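Local coordinates for protein anaerobically-induced outer membrane porin OprE (Pseudomonas aeruginosa, PDB 4FRX) that folds as an outer-membrane beta-barrel that probably works as a porin, letting small solutes diffuse through, at residues 89-94 / 101-106; 173-178 / 183-188. All coordinates share one frame; numbering follows the deposited sequence.

Contact 1: residues 89-94 / 101-106. With C8E ((hydroxyethyloxy)tri(ethyloxy)octane), chain D.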
loop_
_atom_site.group_PDB
_atom_site.type_symbol
_atom_site.label_atom_id
_atom_site.label_comp_id
_atom_site.label_asym_id
_atom_site.label_seq_id
_atom_site.Cartn_x
_atom_site.Cartn_y
_atom_site.Cartn_z
ATOM N N THR A 89 -10.103 5.296 -12.398
ATOM C CA THR A 89 -9.457 4.640 -11.266
ATOM C C THR A 89 -10.273 4.789 -9.990
ATOM O O THR A 89 -9.955 4.186 -8.971
ATOM C CB THR A 89 -8.001 5.159 -11.023
ATOM O OG1 THR A 89 -8.006 6.583 -10.865
ATOM C CG2 THR A 89 -7.074 4.780 -12.189
ATOM N N VAL A 90 -11.329 5.596 -10.043
ATOM C CA VAL A 90 -12.168 5.800 -8.872
ATOM C C VAL A 90 -13.420 4.913 -8.881
ATOM O O VAL A 90 -13.714 4.264 -7.885
ATOM C CB VAL A 90 -12.577 7.269 -8.706
ATOM C CG1 VAL A 90 -13.339 7.459 -7.413
ATOM C CG2 VAL A 90 -11.343 8.169 -8.728
ATOM N N PHE A 91 -14.145 4.899 -10.003
ATOM C CA PHE A 91 -15.425 4.178 -10.145
ATOM C C PHE A 91 -15.378 3.037 -11.159
ATOM O O PHE A 91 -14.736 3.158 -12.197
ATOM C CB PHE A 91 -16.529 5.161 -10.580
ATOM C CG PHE A 91 -16.908 6.134 -9.508
ATOM C CD1 PHE A 91 -17.815 5.770 -8.535
ATOM C CD2 PHE A 91 -16.330 7.389 -9.451
ATOM C CE1 PHE A 91 -18.145 6.638 -7.515
ATOM C CE2 PHE A 91 -16.665 8.272 -8.443
ATOM C CZ PHE A 91 -17.563 7.891 -7.473
ATOM N N PRO A 92 -16.082 1.929 -10.874
ATOM C CA PRO A 92 -16.235 0.880 -11.888
ATOM C C PRO A 92 -17.097 1.367 -13.058
ATOM O O PRO A 92 -17.757 2.399 -12.931
ATOM C CB PRO A 92 -16.950 -0.244 -11.135
ATOM C CG PRO A 92 -17.645 0.432 -10.000
ATOM C CD PRO A 92 -16.799 1.621 -9.625
ATOM N N LEU A 93 -17.079 0.637 -14.173
ATOM C CA LEU A 93 -17.814 1.021 -15.375
ATOM C C LEU A 93 -19.081 0.192 -15.559
ATOM O O LEU A 93 -19.154 -0.959 -15.117
ATOM C CB LEU A 93 -16.939 0.844 -16.622
ATOM C CG LEU A 93 -15.868 1.874 -17.007
ATOM C CD1 LEU A 93 -14.757 1.966 -15.980
ATOM C CD2 LEU A 93 -15.284 1.528 -18.373
ATOM N N GLU A 94 -20.073 0.778 -16.225
ATOM C CA GLU A 94 -21.259 0.032 -16.628
ATOM C C GLU A 94 -20.890 -0.823 -17.834
ATOM O O GLU A 94 -19.835 -0.616 -18.444
ATOM C CB GLU A 94 -22.390 0.987 -17.018
ATOM C CG GLU A 94 -22.679 2.090 -16.016
ATOM C CD GLU A 94 -23.872 1.781 -15.133
ATOM O OE1 GLU A 94 -24.078 0.595 -14.797
ATOM O OE2 GLU A 94 -24.608 2.726 -14.780
ATOM N N HIS A 101 -23.151 5.015 -11.264
ATOM C CA HIS A 101 -23.636 6.094 -10.425
ATOM C C HIS A 101 -23.178 5.908 -9.007
ATOM O O HIS A 101 -22.908 6.889 -8.283
ATOM C CB HIS A 101 -25.159 6.163 -10.492
ATOM C CG HIS A 101 -25.786 6.999 -9.401
ATOM N ND1 HIS A 101 -26.282 6.461 -8.273
ATOM C CD2 HIS A 101 -25.995 8.373 -9.306
ATOM C CE1 HIS A 101 -26.778 7.438 -7.492
ATOM N NE2 HIS A 101 -26.602 8.608 -8.125
ATOM N N ASP A 102 -23.078 4.651 -8.590
ATOM C CA ASP A 102 -22.663 4.312 -7.241
ATOM C C ASP A 102 -22.183 2.881 -7.222
ATOM O O ASP A 102 -22.531 2.090 -8.102
ATOM C CB ASP A 102 -23.839 4.461 -6.271
ATOM C CG ASP A 102 -25.042 3.638 -6.690
ATOM O OD1 ASP A 102 -25.852 4.136 -7.502
ATOM O OD2 ASP A 102 -25.170 2.488 -6.218
ATOM N N PHE A 103 -21.372 2.561 -6.220
ATOM C CA PHE A 103 -20.952 1.187 -5.988
ATOM C C PHE A 103 -20.736 0.923 -4.505
ATOM O O PHE A 103 -20.397 1.834 -3.743
ATOM C CB PHE A 103 -19.750 0.779 -6.874
ATOM C CG PHE A 103 -18.431 1.411 -6.499
ATOM C CD1 PHE A 103 -18.252 2.787 -6.542
ATOM C CD2 PHE A 103 -17.333 0.607 -6.196
ATOM C CE1 PHE A 103 -17.011 3.356 -6.227
ATOM C CE2 PHE A 103 -16.099 1.167 -5.878
ATOM C CZ PHE A 103 -15.938 2.545 -5.899
ATOM N N ALA A 104 -20.981 -0.317 -4.090
ATOM C CA ALA A 104 -20.919 -0.657 -2.673
ATOM C C ALA A 104 -20.492 -2.092 -2.459
ATOM O O ALA A 104 -20.709 -2.958 -3.308
ATOM C CB ALA A 104 -22.266 -0.422 -2.001
ATOM N N SER A 105 -19.909 -2.350 -1.299
ATOM C CA SER A 105 -19.555 -3.712 -0.946
ATOM C C SER A 105 -19.627 -3.867 0.560
ATOM O O SER A 105 -19.603 -2.884 1.304
ATOM C CB SER A 105 -18.171 -4.083 -1.480
ATOM O OG SER A 105 -17.187 -3.163 -1.049
ATOM N N LEU A 106 -19.766 -5.109 0.991
ATOM C CA LEU A 106 -19.785 -5.443 2.405
ATOM C C LEU A 106 -18.779 -6.558 2.632
ATOM O O LEU A 106 -18.860 -7.600 1.992
ATOM C CB LEU A 106 -21.170 -5.934 2.807
ATOM C CG LEU A 106 -21.286 -6.366 4.269
ATOM C CD1 LEU A 106 -20.978 -5.187 5.185
ATOM C CD2 LEU A 106 -22.669 -6.930 4.544
HETATM C C1 C8E D . -22.376 3.469 4.655
HETATM C C2 C8E D . -21.810 2.148 4.141
HETATM C C3 C8E D . -22.816 1.477 3.214
HETATM C C4 C8E D . -22.268 0.194 2.607
HETATM C C5 C8E D . -23.308 -0.438 1.686
HETATM C C6 C8E D . -23.148 -1.950 1.542
HETATM C C7 C8E D . -24.267 -2.474 0.648
HETATM C C8 C8E D . -24.272 -3.996 0.582
HETATM O O9 C8E D . -23.888 -4.422 -0.705
#
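Val-90 meets the ring of Phe-103 through its backbone rather than its side chain: the carbonyl O lies 3.4 Å from CZ, while the isopropyl group packs on Phe-22, Ile-24 and Leu-138. Next along the loop, Phe-91 brings the CD1–CE1 side of its ring against the same neighbour, with CD1 3.4 Å from Phe-103 CE1. The two ring planes stand 71° apart and their centroids 5.5 Å, an obliquely set aromatic pair. Pro-92 CD sits over the centre of the Phe-103 ring, 3.5 Å from the centroid and 9° off the normal, a CH-pi contact in which CG leans toward Phe-103 CB and CG. Phe-103 can receive it because its CG is tucked between backbone N and carbonyl carbon (chi1 71°), which sets the ring beside the loop. Further on, Glu-94 only skirts the edge, its OE2 4.4 Å from His-101 N. No hydrogen bond joins the two segments; the backbone of Pro-92 is hydrogen-bonded to that of Val-100, the residue just before His-101. Beyond the aromatic group, Ala-104 CB turns to the detergent C8E, 3.8 Å from its C5. Phe-103 turned to the loops and Ala-104 to the detergent are consistent with the inner and outer faces of a porin beta-barrel strand, the loop packing on the inner one.

Contact 2: residues 173-178 / 183-188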
loop_
_atom_site.group_PDB
_atom_site.type_symbol
_atom_site.label_atom_id
_atom_site.label_comp_id
_atom_site.label_asym_id
_atom_site.label_seq_id
_atom_site.Cartn_x
_atom_site.Cartn_y
_atom_site.Cartn_z
ATOM N N ASP A 173 -15.988 -6.451 -6.838
ATOM C CA ASP A 173 -15.754 -7.885 -7.003
ATOM C C ASP A 173 -14.399 -8.347 -6.487
ATOM O O ASP A 173 -13.378 -7.671 -6.659
ATOM C CB ASP A 173 -15.871 -8.289 -8.478
ATOM C CG ASP A 173 -17.213 -7.916 -9.082
ATOM O OD1 ASP A 173 -18.243 -8.420 -8.590
ATOM O OD2 ASP A 173 -17.236 -7.125 -10.047
ATOM N N ASN A 174 -14.397 -9.520 -5.868
ATOM C CA ASN A 174 -13.151 -10.188 -5.524
ATOM C C ASN A 174 -12.617 -10.952 -6.725
ATOM O O ASN A 174 -13.368 -11.631 -7.427
ATOM C CB ASN A 174 -13.368 -11.127 -4.341
ATOM C CG ASN A 174 -13.473 -10.377 -3.028
ATOM O OD1 ASN A 174 -14.512 -10.385 -2.372
ATOM N ND2 ASN A 174 -12.384 -9.726 -2.634
ATOM N N ARG A 175 -11.317 -10.823 -6.967
ATOM C CA ARG A 175 -10.659 -11.495 -8.081
ATOM C C ARG A 175 -9.377 -12.138 -7.582
ATOM O O ARG A 175 -8.874 -11.776 -6.518
ATOM C CB ARG A 175 -10.329 -10.477 -9.176
ATOM C CG ARG A 175 -11.536 -9.720 -9.705
ATOM C CD ARG A 175 -11.105 -8.604 -10.640
ATOM N NE ARG A 175 -10.362 -9.118 -11.788
ATOM C CZ ARG A 175 -9.735 -8.351 -12.675
ATOM N NH1 ARG A 175 -9.754 -7.032 -12.535
ATOM N NH2 ARG A 175 -9.078 -8.902 -13.692
ATOM N N SER A 176 -8.841 -13.090 -8.344
ATOM C CA SER A 176 -7.573 -13.714 -7.989
ATOM C C SER A 176 -6.395 -12.735 -8.032
ATOM O O SER A 176 -6.493 -11.640 -8.587
ATOM C CB SER A 176 -7.326 -14.949 -8.862
ATOM O OG SER A 176 -8.235 -15.977 -8.493
ATOM N N LEU A 177 -5.288 -13.123 -7.405
ATOM C CA LEU A 177 -4.125 -12.234 -7.257
ATOM C C LEU A 177 -3.140 -12.299 -8.433
ATOM O O LEU A 177 -2.929 -13.351 -9.022
ATOM C CB LEU A 177 -3.403 -12.560 -5.946
ATOM C CG LEU A 177 -4.305 -12.602 -4.706
ATOM C CD1 LEU A 177 -3.584 -13.191 -3.506
ATOM C CD2 LEU A 177 -4.823 -11.209 -4.381
ATOM N N SER A 178 -2.515 -11.178 -8.772
ATOM C CA SER A 178 -1.537 -11.205 -9.853
ATOM C C SER A 178 -0.450 -10.159 -9.590
ATOM O O SER A 178 -0.437 -9.525 -8.531
ATOM C CB SER A 178 -2.205 -11.007 -11.224
ATOM O OG SER A 178 -1.296 -11.266 -12.286
ATOM N N ASN A 183 -0.859 -9.227 -15.266
ATOM C CA ASN A 183 -2.119 -8.781 -14.682
ATOM C C ASN A 183 -3.055 -8.124 -15.700
ATOM O O ASN A 183 -2.869 -8.279 -16.906
ATOM C CB ASN A 183 -1.872 -7.881 -13.464
ATOM C CG ASN A 183 -1.179 -6.580 -13.823
ATOM O OD1 ASN A 183 -0.873 -6.321 -14.989
ATOM N ND2 ASN A 183 -0.924 -5.751 -12.812
ATOM N N GLY A 184 -4.052 -7.392 -15.216
ATOM C CA GLY A 184 -5.052 -6.824 -16.106
ATOM C C GLY A 184 -6.144 -7.835 -16.394
ATOM O O GLY A 184 -6.335 -8.772 -15.618
ATOM N N SER A 185 -6.861 -7.663 -17.507
ATOM C CA SER A 185 -7.994 -8.546 -17.796
ATOM C C SER A 185 -7.972 -9.181 -19.182
ATOM O O SER A 185 -8.968 -9.765 -19.606
ATOM C CB SER A 185 -9.316 -7.797 -17.607
ATOM O OG SER A 185 -9.508 -7.468 -16.251
ATOM N N SER A 186 -6.849 -9.073 -19.881
ATOM C CA SER A 186 -6.727 -9.673 -21.209
ATOM C C SER A 186 -6.795 -11.197 -21.108
ATOM O O SER A 186 -6.730 -11.755 -20.012
ATOM C CB SER A 186 -5.430 -9.233 -21.900
ATOM O OG SER A 186 -4.287 -9.866 -21.344
ATOM N N ALA A 187 -6.937 -11.866 -22.249
ATOM C CA ALA A 187 -6.991 -13.321 -22.270
ATOM C C ALA A 187 -5.645 -13.917 -21.861
ATOM O O ALA A 187 -5.578 -15.033 -21.349
ATOM C CB ALA A 187 -7.395 -13.817 -23.659
ATOM N N SER A 188 -4.573 -13.169 -22.100
ATOM C CA SER A 188 -3.224 -13.648 -21.821
ATOM C C SER A 188 -2.872 -13.547 -20.334
ATOM O O SER A 188 -1.887 -14.135 -19.882
ATOM C CB SER A 188 -2.201 -12.859 -22.645
ATOM O OG SER A 188 -2.231 -11.476 -22.313
#
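In this outer-membrane beta-barrel, the long connection between strands 156-167 and 195-203 doubles back on itself, and a short strand near 174-176 meets the following loop here. Arg-175 spans the gap with its guanidinium. Arg-175 NH2 makes two weak bonds, to Ser-185 OG at 3.0 Å, approached obliquely, and to Gly-184 O at 3.4 Å, which lies at the edge of the group near its plane. Both bonds are bent, with N-H...O angles of 126° and 128°. The stronger hold on the arginine comes from elsewhere, since NH1 makes salt bridges to Glu-319 and Asp-317. Asp-317 also bonds Ser-185 OG, so one carboxylate positions both partners, and these acids probably offset the nearby charge of Arg-315. A bend at chi3 (60°) turns the end of the arginine chain toward the loop. The backbone of Gly-184 is so turned that a CB would jam against the carbonyl O of Asn-183. At the start of the second segment, Asn-183 sends ND2 to Asn-314 O, while Ser-178 OG bonds Arg-190 O. Between these two residues the touch is van der Waals: Ser-178 OG rests 3.5 Å from Asn-183 CA and 3.6 Å from its CB.

Contact 1 closes before contact 2 opens along the chain, and their centres lie about 17 Å apart, with about 6 Å between nearest atoms, so they do not touch. Both reach the same run of antiparallel strands: residues 102-106 begin strand 102-114, and strand 156-167, three strands on by way of 117-121 and 142-150, pairs with the short strand 174-176. Each contact folds a connecting loop back on nearby chain, the first mainly through aromatic and proline packing, the second through a charged and hydroxyl network with residues around 314-319. In a probable porin, such loops may help shape the passage inside the barrel.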